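PDB 7A03: M32 carboxypeptidase, which probably cleaves amino acids from the C-terminal end of peptides as a metal-dependent carboxypeptidase of the M32 family. Local coordinates for residues A[172-177]-A[364-369]; A[182-187]-A[358-363]. All coordinates share one frame; numbering follows the deposited sequence.

Contact 1: A[172-177]-A[364-369]; sequences MLDTIF and IRYEIE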
# COMPACT_ATOMS: atom_id res chain seq x y z
N MET A 172 -12.73 -7.04 13.54
CA MET A 172 -12.47 -5.65 13.19
C MET A 172 -12.81 -5.37 11.73
O MET A 172 -13.49 -4.39 11.40
CB MET A 172 -10.99 -5.36 13.48
CG MET A 172 -10.42 -4.13 12.79
SD MET A 172 -8.63 -4.25 12.70
CE MET A 172 -8.23 -2.63 12.04
N LEU A 173 -12.35 -6.25 10.83
CA LEU A 173 -12.56 -6.02 9.41
C LEU A 173 -14.00 -6.27 8.99
O LEU A 173 -14.51 -5.60 8.08
CB LEU A 173 -11.57 -6.86 8.59
CG LEU A 173 -10.12 -6.34 8.66
CD1 LEU A 173 -9.15 -7.21 7.85
CD2 LEU A 173 -10.07 -4.92 8.16
N ASP A 174 -14.69 -7.23 9.62
CA ASP A 174 -16.11 -7.41 9.33
C ASP A 174 -16.88 -6.15 9.67
O ASP A 174 -17.74 -5.71 8.91
CB ASP A 174 -16.67 -8.57 10.13
CG ASP A 174 -16.41 -9.92 9.49
OD1 ASP A 174 -15.83 -9.99 8.38
OD2 ASP A 174 -16.81 -10.93 10.12
N THR A 175 -16.57 -5.55 10.82
CA THR A 175 -17.24 -4.30 11.19
C THR A 175 -16.96 -3.21 10.16
O THR A 175 -17.88 -2.53 9.67
CB THR A 175 -16.78 -3.89 12.59
OG1 THR A 175 -17.25 -4.87 13.52
CG2 THR A 175 -17.31 -2.50 12.96
N ILE A 176 -15.68 -3.03 9.79
CA ILE A 176 -15.33 -1.98 8.84
C ILE A 176 -16.00 -2.22 7.49
O ILE A 176 -16.54 -1.28 6.87
CB ILE A 176 -13.80 -1.85 8.71
CG1 ILE A 176 -13.26 -1.19 9.97
CG2 ILE A 176 -13.44 -1.02 7.49
CD1 ILE A 176 -11.76 -1.32 10.13
N PHE A 177 -15.98 -3.45 6.99
CA PHE A 177 -16.51 -3.67 5.65
C PHE A 177 -18.03 -3.68 5.62
O PHE A 177 -18.62 -3.35 4.58
CB PHE A 177 -15.90 -4.92 5.00
CG PHE A 177 -14.47 -4.73 4.54
CD1 PHE A 177 -14.16 -3.81 3.54
CD2 PHE A 177 -13.45 -5.45 5.12
CE1 PHE A 177 -12.84 -3.63 3.12
CE2 PHE A 177 -12.12 -5.26 4.71
CZ PHE A 177 -11.83 -4.35 3.70
N ILE A 364 -14.63 -7.49 -1.67
CA ILE A 364 -14.90 -8.76 -2.33
C ILE A 364 -13.73 -9.70 -2.11
O ILE A 364 -13.91 -10.85 -1.70
CB ILE A 364 -15.21 -8.53 -3.82
CG1 ILE A 364 -16.59 -7.88 -3.95
CG2 ILE A 364 -15.15 -9.85 -4.57
CD1 ILE A 364 -16.81 -7.20 -5.27
N ARG A 365 -12.50 -9.18 -2.26
CA ARG A 365 -11.33 -10.02 -2.04
C ARG A 365 -11.28 -10.49 -0.60
O ARG A 365 -11.02 -11.67 -0.31
CB ARG A 365 -10.06 -9.27 -2.46
CG ARG A 365 -9.93 -9.12 -3.98
CD ARG A 365 -9.10 -7.89 -4.36
NE ARG A 365 -8.91 -7.72 -5.80
CZ ARG A 365 -9.87 -7.37 -6.66
NH1 ARG A 365 -11.11 -7.15 -6.24
NH2 ARG A 365 -9.60 -7.23 -7.96
N TYR A 366 -11.64 -9.59 0.33
CA TYR A 366 -11.63 -9.98 1.73
C TYR A 366 -12.60 -11.13 1.97
O TYR A 366 -12.22 -12.17 2.52
CB TYR A 366 -11.92 -8.75 2.61
CG TYR A 366 -12.25 -9.06 4.03
CD1 TYR A 366 -11.26 -9.40 4.94
CD2 TYR A 366 -13.56 -9.00 4.48
CE1 TYR A 366 -11.58 -9.70 6.24
CE2 TYR A 366 -13.89 -9.29 5.80
CZ TYR A 366 -12.87 -9.63 6.67
OH TYR A 366 -13.15 -9.92 7.98
N GLU A 367 -13.82 -11.00 1.45
CA GLU A 367 -14.80 -12.04 1.76
C GLU A 367 -14.36 -13.35 1.15
O GLU A 367 -14.40 -14.41 1.81
CB GLU A 367 -16.21 -11.66 1.32
CG GLU A 367 -16.72 -10.33 1.87
CD GLU A 367 -16.95 -10.31 3.38
OE1 GLU A 367 -17.04 -11.40 4.00
OE2 GLU A 367 -17.05 -9.20 3.95
N ILE A 368 -13.82 -13.29 -0.07
CA ILE A 368 -13.41 -14.51 -0.74
C ILE A 368 -12.26 -15.14 0.01
O ILE A 368 -12.28 -16.34 0.31
CB ILE A 368 -13.08 -14.22 -2.21
CG1 ILE A 368 -14.37 -14.07 -3.01
CG2 ILE A 368 -12.18 -15.32 -2.79
CD1 ILE A 368 -14.17 -13.55 -4.39
N GLU A 369 -11.27 -14.33 0.41
CA GLU A 369 -10.14 -14.92 1.11
C GLU A 369 -10.61 -15.53 2.41
O GLU A 369 -10.20 -16.66 2.75
CB GLU A 369 -9.04 -13.90 1.36
CG GLU A 369 -8.22 -13.61 0.13
CD GLU A 369 -7.10 -12.66 0.38
OE1 GLU A 369 -6.83 -12.36 1.57
OE2 GLU A 369 -6.49 -12.20 -0.60
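Two long helices of the mainly helical M32 fold, 170-192 and 358-374, meet here through Y366, whose ring spans the gap to L173, D174 and F177. The local axes approach to 11.5 Å and run roughly antiparallel, at 143° between their N-to-C directions. Y366 fills that spacing: CG stands anti to the backbone N (chi1 166°), which carries the ring out toward helix 170-192. Its hydroxyl then donates a hydrogen bond of 2.7 Å from Y366 OH to D174 OD1. The carboxylate oxygen sits at the ring's edge, near the ring plane, yet the hydroxyl meets it from above the carboxylate plane, the two planes being nearly perpendicular. D174 OD1 also forms a salt bridge with K370, which holds E367 OE1 as well; the lysine probably offsets the like charges of D174 and E367. F177, one turn beyond L173, covers one face of the tyrosine in an offset stack, with centroids 5.0 Å apart and planes at 30°. The overlap lies toward the rim, where F177 CD2 comes within 3.6 Å of Y366 CD2. L173 adds an aliphatic surface at the phenol end, its CB lying 3.6 Å from Y366 CZ, and its CD1 reaches Y366 CE1. A phenylalanine here would keep the stack but would probably leave D174 OD1 without its bond across the helices. L173 and F177 also touch helix 420-439, through P420, L424 and S423. Such a tyrosine, apolar along its ring and polar at its tip, is well suited to the buried interface of an antiparallel helix pair within an alpha-helical domain.

Contact 2: A[182-187]-A[358-363]; sequences TALSPL and YHFHIM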
# COMPACT_ATOMS: atom_id res chain seq x y z
N THR A 182 -22.78 -0.62 3.91
CA THR A 182 -24.03 0.04 4.27
C THR A 182 -23.96 1.54 4.05
O THR A 182 -25.00 2.18 3.89
CB THR A 182 -24.40 -0.22 5.74
OG1 THR A 182 -23.37 0.25 6.60
CG2 THR A 182 -24.61 -1.72 5.98
N ALA A 183 -22.76 2.12 4.01
CA ALA A 183 -22.62 3.56 3.84
C ALA A 183 -22.26 3.96 2.42
O ALA A 183 -22.79 4.94 1.91
CB ALA A 183 -21.57 4.11 4.81
N LEU A 184 -21.38 3.21 1.75
CA LEU A 184 -20.99 3.59 0.40
C LEU A 184 -21.96 3.10 -0.67
O LEU A 184 -22.02 3.71 -1.74
CB LEU A 184 -19.57 3.12 0.08
CG LEU A 184 -18.47 3.67 0.99
CD1 LEU A 184 -17.11 3.23 0.46
CD2 LEU A 184 -18.52 5.20 1.15
N SER A 185 -22.71 2.01 -0.45
CA SER A 185 -23.73 1.68 -1.44
C SER A 185 -24.74 2.80 -1.64
O SER A 185 -25.00 3.17 -2.80
CB SER A 185 -24.39 0.32 -1.15
OG SER A 185 -23.42 -0.68 -0.89
N PRO A 186 -25.34 3.38 -0.59
CA PRO A 186 -26.25 4.51 -0.83
C PRO A 186 -25.56 5.69 -1.49
O PRO A 186 -26.15 6.36 -2.34
CB PRO A 186 -26.76 4.87 0.58
CG PRO A 186 -26.52 3.67 1.41
CD PRO A 186 -25.28 3.02 0.84
N LEU A 187 -24.31 5.95 -1.11
CA LEU A 187 -23.57 7.02 -1.75
C LEU A 187 -23.39 6.76 -3.24
O LEU A 187 -23.54 7.69 -4.06
CB LEU A 187 -22.23 7.21 -1.03
CG LEU A 187 -21.27 8.25 -1.58
CD1 LEU A 187 -22.02 9.52 -1.83
CD2 LEU A 187 -20.11 8.49 -0.63
N TYR A 358 -13.29 1.59 -5.13
CA TYR A 358 -12.11 0.79 -4.79
C TYR A 358 -12.39 -0.15 -3.62
O TYR A 358 -11.98 -1.33 -3.64
CB TYR A 358 -10.95 1.72 -4.41
CG TYR A 358 -9.61 1.01 -4.27
CD1 TYR A 358 -9.22 0.44 -3.06
CD2 TYR A 358 -8.74 0.93 -5.35
CE1 TYR A 358 -8.02 -0.22 -2.93
CE2 TYR A 358 -7.52 0.28 -5.23
CZ TYR A 358 -7.17 -0.29 -4.02
OH TYR A 358 -5.96 -0.94 -3.88
N HIS A 359 -13.09 0.34 -2.61
CA HIS A 359 -13.25 -0.44 -1.39
C HIS A 359 -14.20 -1.61 -1.55
O HIS A 359 -14.04 -2.62 -0.86
CB HIS A 359 -13.55 0.51 -0.23
CG HIS A 359 -12.55 1.61 -0.15
ND1 HIS A 359 -11.24 1.39 0.23
CD2 HIS A 359 -12.63 2.92 -0.51
CE1 HIS A 359 -10.56 2.52 0.13
NE2 HIS A 359 -11.38 3.47 -0.30
N PHE A 360 -15.10 -1.56 -2.54
CA PHE A 360 -15.85 -2.77 -2.84
C PHE A 360 -14.95 -3.85 -3.42
O PHE A 360 -15.05 -5.02 -3.03
CB PHE A 360 -17.03 -2.46 -3.75
CG PHE A 360 -18.13 -1.71 -3.05
CD1 PHE A 360 -18.08 -0.33 -2.92
CD2 PHE A 360 -19.18 -2.40 -2.46
CE1 PHE A 360 -19.08 0.35 -2.25
CE2 PHE A 360 -20.17 -1.72 -1.79
CZ PHE A 360 -20.12 -0.35 -1.68
N HIS A 361 -14.03 -3.46 -4.31
CA HIS A 361 -13.03 -4.41 -4.80
C HIS A 361 -12.33 -5.08 -3.62
O HIS A 361 -12.21 -6.31 -3.55
CB HIS A 361 -12.01 -3.69 -5.69
CG HIS A 361 -12.58 -3.15 -6.97
ND1 HIS A 361 -12.63 -3.87 -8.15
CD2 HIS A 361 -13.07 -1.92 -7.27
CE1 HIS A 361 -13.16 -3.13 -9.10
NE2 HIS A 361 -13.44 -1.94 -8.59
N ILE A 362 -11.93 -4.27 -2.63
CA ILE A 362 -11.19 -4.87 -1.52
C ILE A 362 -12.12 -5.76 -0.73
O ILE A 362 -11.75 -6.88 -0.33
CB ILE A 362 -10.53 -3.78 -0.66
CG1 ILE A 362 -9.52 -2.97 -1.47
CG2 ILE A 362 -9.85 -4.39 0.56
CD1 ILE A 362 -8.28 -3.76 -1.89
N MET A 363 -13.36 -5.31 -0.52
CA MET A 363 -14.28 -6.08 0.29
C MET A 363 -14.51 -7.45 -0.34
O MET A 363 -14.51 -8.48 0.36
CB MET A 363 -15.60 -5.33 0.43
CG MET A 363 -16.55 -5.94 1.44
SD MET A 363 -18.10 -5.04 1.44
CE MET A 363 -18.77 -5.56 -0.14
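S185 OG is hydrogen-bonded to the backbone oxygen of K181, one turn earlier on its own helix, and the ring of F360 ends against the same hydroxyl oxygen. This is a helix-helix packing contact between 182-187 and 358-363, in which one phenylalanine does the reaching. The serine oxygen lies at the ring edge, near the ring plane, 3.4 Å from F360 CZ. With OG beside its backbone N (chi1 -49°), S185 can turn its hydroxyl back to K181, which lets a small polar residue sit by an aromatic rim while its hydrogen-bonding need is met locally. L184 brings the apolar surface: its CB approaches the ring obliquely, 3.7 Å from F360 CE1, and its side chain also touches F486 and L490 of helix 486-497. L188, a turn further on, also touches F360, adding to the apolar surroundings of the ring. Helix 170-192 is irregular here, with a wider pi-type turn at 182-184 and a kink at P186, whose ring nitrogen has no hydrogen to offer the preceding turn. The F360 edge points at the backbone just before that proline, where S185 N lies in the ring plane, 3.7 Å from F360 CZ.

Contacts 1 and 2 are two places along one interface, their centres about 11 Å apart, where helix 170-192 runs against helix 358-374. The antiparallel sense explains the order: moving forward from 172-177 to 182-187 on the first helix means moving back from 364-369 to 358-363 on the second. F177 joins them, since beyond its stack in contact 1 its CZ packs 3.7 Å from I362 CG2 of 358-363. The character differs: contact 1 has a hydrogen bond across the helices, contact 2 has none. The HExxH motif, probably the metal-binding element as in other M32 enzymes, lies on a separate helix, 258-277, with no metal bound to its histidines here.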